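Local coordinates for protein aspartate carbamoyltransferase (Leishmania major, PDB 7K46) that probably catalyses the transfer of a carbamoyl group from carbamoyl phosphate to L-aspartate, an early step of de novo pyrimidine biosynthesis, at residues Ala184-Ala188 and Asp213-Ile219; Arg190-Ile195 and Ile231-Asp236. All blocks are in the same frame, centred on the assembly; numbering follows the deposited sequence.

Both interactions lie in the aspartate-binding half of the chain, with centres about 15 Å apart. They are interleaved along the sequence: helix 174-186 of interaction 1 leads into strand 191-195 of interaction 2, which is followed by helix 204-217 of interaction 1 and then by helix 229-234 of interaction 2. Strand 191-195 belongs to the five-stranded parallel sheet of this Rossmann-like domain. Helices 174-186 and 204-217, joined by interaction 1, lie on one face of the sheet, whereas interaction 2 packs the strand against helix 229-234 on the opposite face. The two interactions touch lightly, Ile219 CG2 packing 4.2 Å from Arg190 O.

Interaction 1: Ala184-Ala188 and Asp213-Ile219; sequences AHNFA and DVVKRGI
Arg217 reaches across the C-terminal end of helix 174-186 and donates from NH2 to His185 O at 3.0 Å, with an N-H...O angle of 153°. The donor stands above the carbonyl plane rather than within it. Its guanidinium lies against the turn that follows the helix, with Phe187 N over the centre of one face at 3.7 Å from the plane. From CG to NE the arginine chain is extended, which carries the guanidinium beyond the last helical turn; on the way, Arg217 CD passes 3.3 Å from Phe187 O. This places a positive group beside carbonyl oxygens at the helix terminus, where it would be expected to complement the helix dipole.

One turn earlier on helix 204-217, Asp213 accepts a hydrogen bond at OD2 from His185 ND1, 2.9 Å long. The oxygen lies in the imidazole plane, but ND1 comes to its syn side tilted out of the carboxylate plane, the two flat groups being inclined at 57°. The histidine ring gets there with CG anti to the backbone N (chi1 -170°). A water joins these two polar contacts, donating to Asp213 OD1 and His185 O and accepting from Arg217 NE; a second links Arg217 NH2 to Asn186 O.

Beneath the polar layer, Ala184 CB packs 4.3 Å from Ile219 CD1 and also touches Val214 CG2. Further out, Asn186 O is bound by Arg23 and Ala188 N by Asp160, while Phe187 turns to helix 23-41, packing on Arg23 and Ile26. Gly218, the first residue past helix 204-217, has positive phi and leads the chain towards strand 220-224. The arrangement joins the C-terminal ends of two helices separated by strand 191-195 in sequence, as expected of consecutive beta-alpha units in a Rossmann-like alpha/beta domain.

Interaction 2: Arg190-Ile195 and Ile231-Asp236; sequences RKVYLI and IVADCD
Tyr193 OH donates to Asp234 OD2 at 2.6 Å, and the same oxygen accepts from Arg190 NH1 at 3.2 Å. The phenol comes on the anti side and the guanidinium on the syn, from opposite faces of the carboxylate, whose plane is turned 88° from the ring. Asp234 CG lies anti to the backbone N, turning the carboxylate to both donors. Arg190 is bent at chi3 (63°), which brings the guanidinium end-on to Asp234: NH1 bonds OD2, with a weak second bond to OD1, while NH2 donates to Asp234 O at 3.0 Å. Arg190 NH2 also makes a long salt bridge to Asp236 OD2 (3.9 Å), alongside a linking water; Asp236 OD1 pairs with Lys280.

Strand 191-195 lies in the parallel sheet of the Rossmann-like domain, and helix 229-234 packs on it through the tyrosine. The Tyr193 ring has Ile231 CG2 over one face, in a CH-pi contact, and Lys191 CG over the other, both offset toward the rim. Cys235 SG approaches obliquely, 3.4 Å from Tyr193 CD2. Lys191 extends along the ring to donate from NZ to Tyr193 OH and to Gln222. Farther along, Ile195 CD1 meets Ile231 CD1 tip to tip, 4.0 Å apart.

Interaction 1: Ala184-Ala188 and Asp213-Ile219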
loop_
_atom_site.group_PDB
_atom_site.type_symbol
_atom_site.label_atom_id
_atom_site.label_comp_id
_atom_site.label_asym_id
_atom_site.label_seq_id
_atom_site.Cartn_x
_atom_site.Cartn_y
_atom_site.Cartn_z
ATOM N N ALA A 184 14.907 8.813 -33.625
ATOM C CA ALA A 184 15.619 9.457 -34.726
ATOM C C ALA A 184 16.951 10.041 -34.272
ATOM O O ALA A 184 17.892 10.120 -35.065
ATOM C CB ALA A 184 14.755 10.557 -35.344
ATOM N N HIS A 185 17.042 10.470 -33.015
ATOM C CA HIS A 185 18.285 11.055 -32.534
ATOM C C HIS A 185 19.352 10.005 -32.274
ATOM O O HIS A 185 20.544 10.293 -32.435
ATOM C CB HIS A 185 18.047 11.849 -31.245
ATOM C CG HIS A 185 19.227 12.670 -30.827
ATOM N ND1 HIS A 185 19.726 13.698 -31.598
ATOM C CD2 HIS A 185 20.015 12.605 -29.728
ATOM C CE1 HIS A 185 20.767 14.238 -30.987
ATOM N NE2 HIS A 185 20.962 13.594 -29.849
ATOM N N ASN A 186 18.956 8.795 -31.872
ATOM C CA ASN A 186 19.904 7.841 -31.315
ATOM C C ASN A 186 20.128 6.591 -32.153
ATOM O O ASN A 186 21.076 5.851 -31.868
ATOM C CB ASN A 186 19.456 7.409 -29.911
ATOM C CG ASN A 186 19.583 8.523 -28.892
ATOM O OD1 ASN A 186 20.694 8.939 -28.554
ATOM N ND2 ASN A 186 18.442 9.004 -28.385
ATOM N N PHE A 187 19.309 6.332 -33.169
ATOM C CA PHE A 187 19.378 5.064 -33.872
ATOM C C PHE A 187 19.335 5.269 -35.380
ATOM O O PHE A 187 18.672 6.178 -35.891
ATOM C CB PHE A 187 18.247 4.133 -33.438
ATOM C CG PHE A 187 18.324 3.737 -31.990
ATOM C CD1 PHE A 187 19.044 2.618 -31.603
ATOM C CD2 PHE A 187 17.688 4.491 -31.016
ATOM C CE1 PHE A 187 19.128 2.251 -30.263
ATOM C CE2 PHE A 187 17.762 4.126 -29.677
ATOM C CZ PHE A 187 18.490 3.007 -29.304
ATOM N N ALA A 188 20.046 4.389 -36.084
ATOM C CA ALA A 188 20.116 4.420 -37.545
ATOM C C ALA A 188 18.890 3.719 -38.137
ATOM O O ALA A 188 18.969 2.648 -38.746
ATOM C CB ALA A 188 21.411 3.776 -38.020
ATOM N N ASP A 213 18.424 15.299 -37.567
ATOM C CA ASP A 213 18.797 13.901 -37.368
ATOM C C ASP A 213 18.417 13.041 -38.568
ATOM O O ASP A 213 19.199 12.183 -38.994
ATOM C CB ASP A 213 18.131 13.359 -36.105
ATOM C CG ASP A 213 18.698 13.976 -34.840
ATOM O OD1 ASP A 213 19.913 14.255 -34.820
ATOM O OD2 ASP A 213 17.933 14.184 -33.869
ATOM N N VAL A 214 17.213 13.237 -39.109
ATOM C CA VAL A 214 16.728 12.412 -40.215
ATOM C C VAL A 214 17.600 12.598 -41.453
ATOM O O VAL A 214 17.811 11.662 -42.235
ATOM C CB VAL A 214 15.245 12.757 -40.475
ATOM C CG1 VAL A 214 14.827 12.396 -41.872
ATOM C CG2 VAL A 214 14.344 12.058 -39.446
ATOM N N VAL A 215 18.132 13.807 -41.650
ATOM C CA VAL A 215 18.944 14.050 -42.842
ATOM C C VAL A 215 20.389 13.583 -42.638
ATOM O O VAL A 215 21.031 13.095 -43.574
ATOM C CB VAL A 215 18.870 15.537 -43.247
ATOM C CG1 VAL A 215 19.944 15.870 -44.271
ATOM C CG2 VAL A 215 17.502 15.846 -43.847
ATOM N N LYS A 216 20.932 13.725 -41.425
ATOM C CA LYS A 216 22.264 13.182 -41.162
ATOM C C LYS A 216 22.263 11.658 -41.268
ATOM O O LYS A 216 23.205 11.064 -41.808
ATOM C CB LYS A 216 22.754 13.618 -39.775
ATOM N N ARG A 217 21.204 11.013 -40.776
ATOM C CA ARG A 217 21.112 9.559 -40.747
ATOM C C ARG A 217 20.460 8.961 -41.988
ATOM O O ARG A 217 20.535 7.742 -42.178
ATOM C CB ARG A 217 20.338 9.106 -39.498
ATOM C CG ARG A 217 21.077 9.377 -38.177
ATOM C CD ARG A 217 20.238 8.908 -36.975
ATOM N NE ARG A 217 20.918 9.111 -35.702
ATOM C CZ ARG A 217 21.843 8.293 -35.218
ATOM N NH1 ARG A 217 22.294 7.268 -35.924
ATOM N NH2 ARG A 217 22.327 8.506 -33.994
ATOM N N GLY A 218 19.832 9.771 -42.839
ATOM C CA GLY A 218 19.182 9.226 -44.021
ATOM C C GLY A 218 17.935 8.417 -43.731
ATOM O O GLY A 218 17.648 7.457 -44.451
ATOM N N ILE A 219 17.181 8.782 -42.698
ATOM C CA ILE A 219 15.959 8.070 -42.330
ATOM C C ILE A 219 14.821 8.517 -43.241
ATOM O O ILE A 219 14.587 9.720 -43.414
ATOM C CB ILE A 219 15.603 8.332 -40.856
ATOM C CG1 ILE A 219 16.764 7.915 -39.942
ATOM C CG2 ILE A 219 14.266 7.625 -40.470
ATOM C CD1 ILE A 219 16.605 8.380 -38.494
HETATM O O HOH W 1 21.536 12.174 -34.658
HETATM O O HOH W 2 23.919 7.086 -32.048
#

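Interaction 2: Arg190-Ile195 and Ile231-Asp236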
loop_
_atom_site.group_PDB
_atom_site.type_symbol
_atom_site.label_atom_id
_atom_site.label_comp_id
_atom_site.label_asym_id
_atom_site.label_seq_id
_atom_site.Cartn_x
_atom_site.Cartn_y
_atom_site.Cartn_z
ATOM N N ARG A 190 15.857 2.763 -40.562
ATOM C CA ARG A 190 15.650 2.773 -42.006
ATOM C C ARG A 190 14.467 3.660 -42.378
ATOM O O ARG A 190 14.572 4.505 -43.274
ATOM C CB ARG A 190 15.441 1.351 -42.531
ATOM C CG ARG A 190 15.078 1.301 -44.019
ATOM C CD ARG A 190 15.243 -0.092 -44.613
ATOM N NE ARG A 190 14.345 -1.068 -44.003
ATOM C CZ ARG A 190 13.069 -1.221 -44.332
ATOM N NH1 ARG A 190 12.490 -0.437 -45.223
ATOM N NH2 ARG A 190 12.354 -2.180 -43.744
ATOM N N LYS A 191 13.339 3.508 -41.687
ATOM C CA LYS A 191 12.133 4.185 -42.137
ATOM C C LYS A 191 11.144 4.288 -40.991
ATOM O O LYS A 191 11.028 3.361 -40.185
ATOM C CB LYS A 191 11.507 3.430 -43.316
ATOM C CG LYS A 191 10.331 4.130 -43.979
ATOM C CD LYS A 191 10.055 3.475 -45.328
ATOM C CE LYS A 191 9.118 4.309 -46.180
ATOM N NZ LYS A 191 8.778 3.603 -47.461
ATOM N N VAL A 192 10.431 5.413 -40.929
ATOM C CA VAL A 192 9.318 5.595 -39.996
ATOM C C VAL A 192 8.062 5.861 -40.815
ATOM O O VAL A 192 8.002 6.838 -41.577
ATOM C CB VAL A 192 9.554 6.749 -39.003
ATOM C CG1 VAL A 192 8.313 6.948 -38.115
ATOM C CG2 VAL A 192 10.804 6.512 -38.146
ATOM N N TYR A 193 7.064 5.000 -40.655
ATOM C CA TYR A 193 5.731 5.247 -41.194
ATOM C C TYR A 193 4.906 5.947 -40.125
ATOM O O TYR A 193 4.864 5.489 -38.979
ATOM C CB TYR A 193 5.049 3.938 -41.607
ATOM C CG TYR A 193 5.687 3.234 -42.781
ATOM C CD1 TYR A 193 5.338 3.570 -44.087
ATOM C CD2 TYR A 193 6.631 2.229 -42.593
ATOM C CE1 TYR A 193 5.913 2.936 -45.178
ATOM C CE2 TYR A 193 7.216 1.577 -43.688
ATOM C CZ TYR A 193 6.852 1.941 -44.978
ATOM O OH TYR A 193 7.420 1.307 -46.068
ATOM N N LEU A 194 4.255 7.053 -40.499
ATOM C CA LEU A 194 3.378 7.813 -39.602
ATOM C C LEU A 194 1.943 7.606 -40.082
ATOM O O LEU A 194 1.517 8.229 -41.059
ATOM C CB LEU A 194 3.757 9.291 -39.599
ATOM C CG LEU A 194 5.199 9.611 -39.185
ATOM C CD1 LEU A 194 5.511 11.092 -39.430
ATOM C CD2 LEU A 194 5.413 9.237 -37.725
ATOM N N ILE A 195 1.202 6.732 -39.395
ATOM C CA ILE A 195 -0.126 6.292 -39.823
ATOM C C ILE A 195 -1.154 6.939 -38.906
ATOM O O ILE A 195 -1.240 6.596 -37.722
ATOM C CB ILE A 195 -0.267 4.762 -39.781
ATOM C CG1 ILE A 195 0.915 4.065 -40.479
ATOM C CG2 ILE A 195 -1.622 4.338 -40.357
ATOM C CD1 ILE A 195 1.024 4.367 -41.972
ATOM N N ILE A 231 2.700 -1.452 -46.686
ATOM C CA ILE A 231 3.318 -0.865 -45.498
ATOM C C ILE A 231 3.568 -1.940 -44.447
ATOM O O ILE A 231 4.651 -2.012 -43.851
ATOM C CB ILE A 231 2.447 0.274 -44.937
ATOM C CG1 ILE A 231 2.444 1.471 -45.889
ATOM C CG2 ILE A 231 2.940 0.683 -43.546
ATOM C CD1 ILE A 231 1.438 2.557 -45.511
ATOM N N VAL A 232 2.557 -2.780 -44.194
ATOM C CA VAL A 232 2.678 -3.843 -43.195
ATOM C C VAL A 232 3.855 -4.757 -43.529
ATOM O O VAL A 232 4.681 -5.079 -42.664
ATOM C CB VAL A 232 1.357 -4.628 -43.102
ATOM C CG1 VAL A 232 1.538 -5.904 -42.280
ATOM C CG2 VAL A 232 0.255 -3.736 -42.504
ATOM N N ALA A 233 3.963 -5.158 -44.799
ATOM C CA ALA A 233 5.011 -6.086 -45.222
ATOM C C ALA A 233 6.402 -5.505 -45.028
ATOM O O ALA A 233 7.371 -6.259 -44.868
ATOM C CB ALA A 233 4.808 -6.473 -46.688
ATOM N N ASP A 234 6.527 -4.178 -45.040
ATOM C CA ASP A 234 7.821 -3.518 -44.950
ATOM C C ASP A 234 8.271 -3.268 -43.512
ATOM O O ASP A 234 9.452 -2.973 -43.289
ATOM C CB ASP A 234 7.774 -2.188 -45.715
ATOM C CG ASP A 234 9.158 -1.587 -45.942
ATOM O OD1 ASP A 234 10.073 -2.334 -46.352
ATOM O OD2 ASP A 234 9.321 -0.365 -45.732
ATOM N N CYS A 235 7.384 -3.406 -42.534
ATOM C CA CYS A 235 7.685 -2.971 -41.174
ATOM C C CYS A 235 8.272 -4.088 -40.317
ATOM O O CYS A 235 7.832 -5.240 -40.365
ATOM C CB CYS A 235 6.431 -2.418 -40.497
ATOM S SG CYS A 235 5.993 -0.761 -41.073
ATOM N N ASP A 236 9.266 -3.719 -39.517
ATOM C CA ASP A 236 9.783 -4.567 -38.454
ATOM C C ASP A 236 9.039 -4.370 -37.143
ATOM O O ASP A 236 9.022 -5.282 -36.305
ATOM C CB ASP A 236 11.268 -4.278 -38.263
ATOM C CG ASP A 236 12.038 -4.433 -39.555
ATOM O OD1 ASP A 236 12.043 -5.558 -40.104
ATOM O OD2 ASP A 236 12.594 -3.422 -40.041
HETATM O O HOH W 3 14.072 -3.770 -42.230
HETATM O O HOH W 4 10.398 1.117 -47.928
#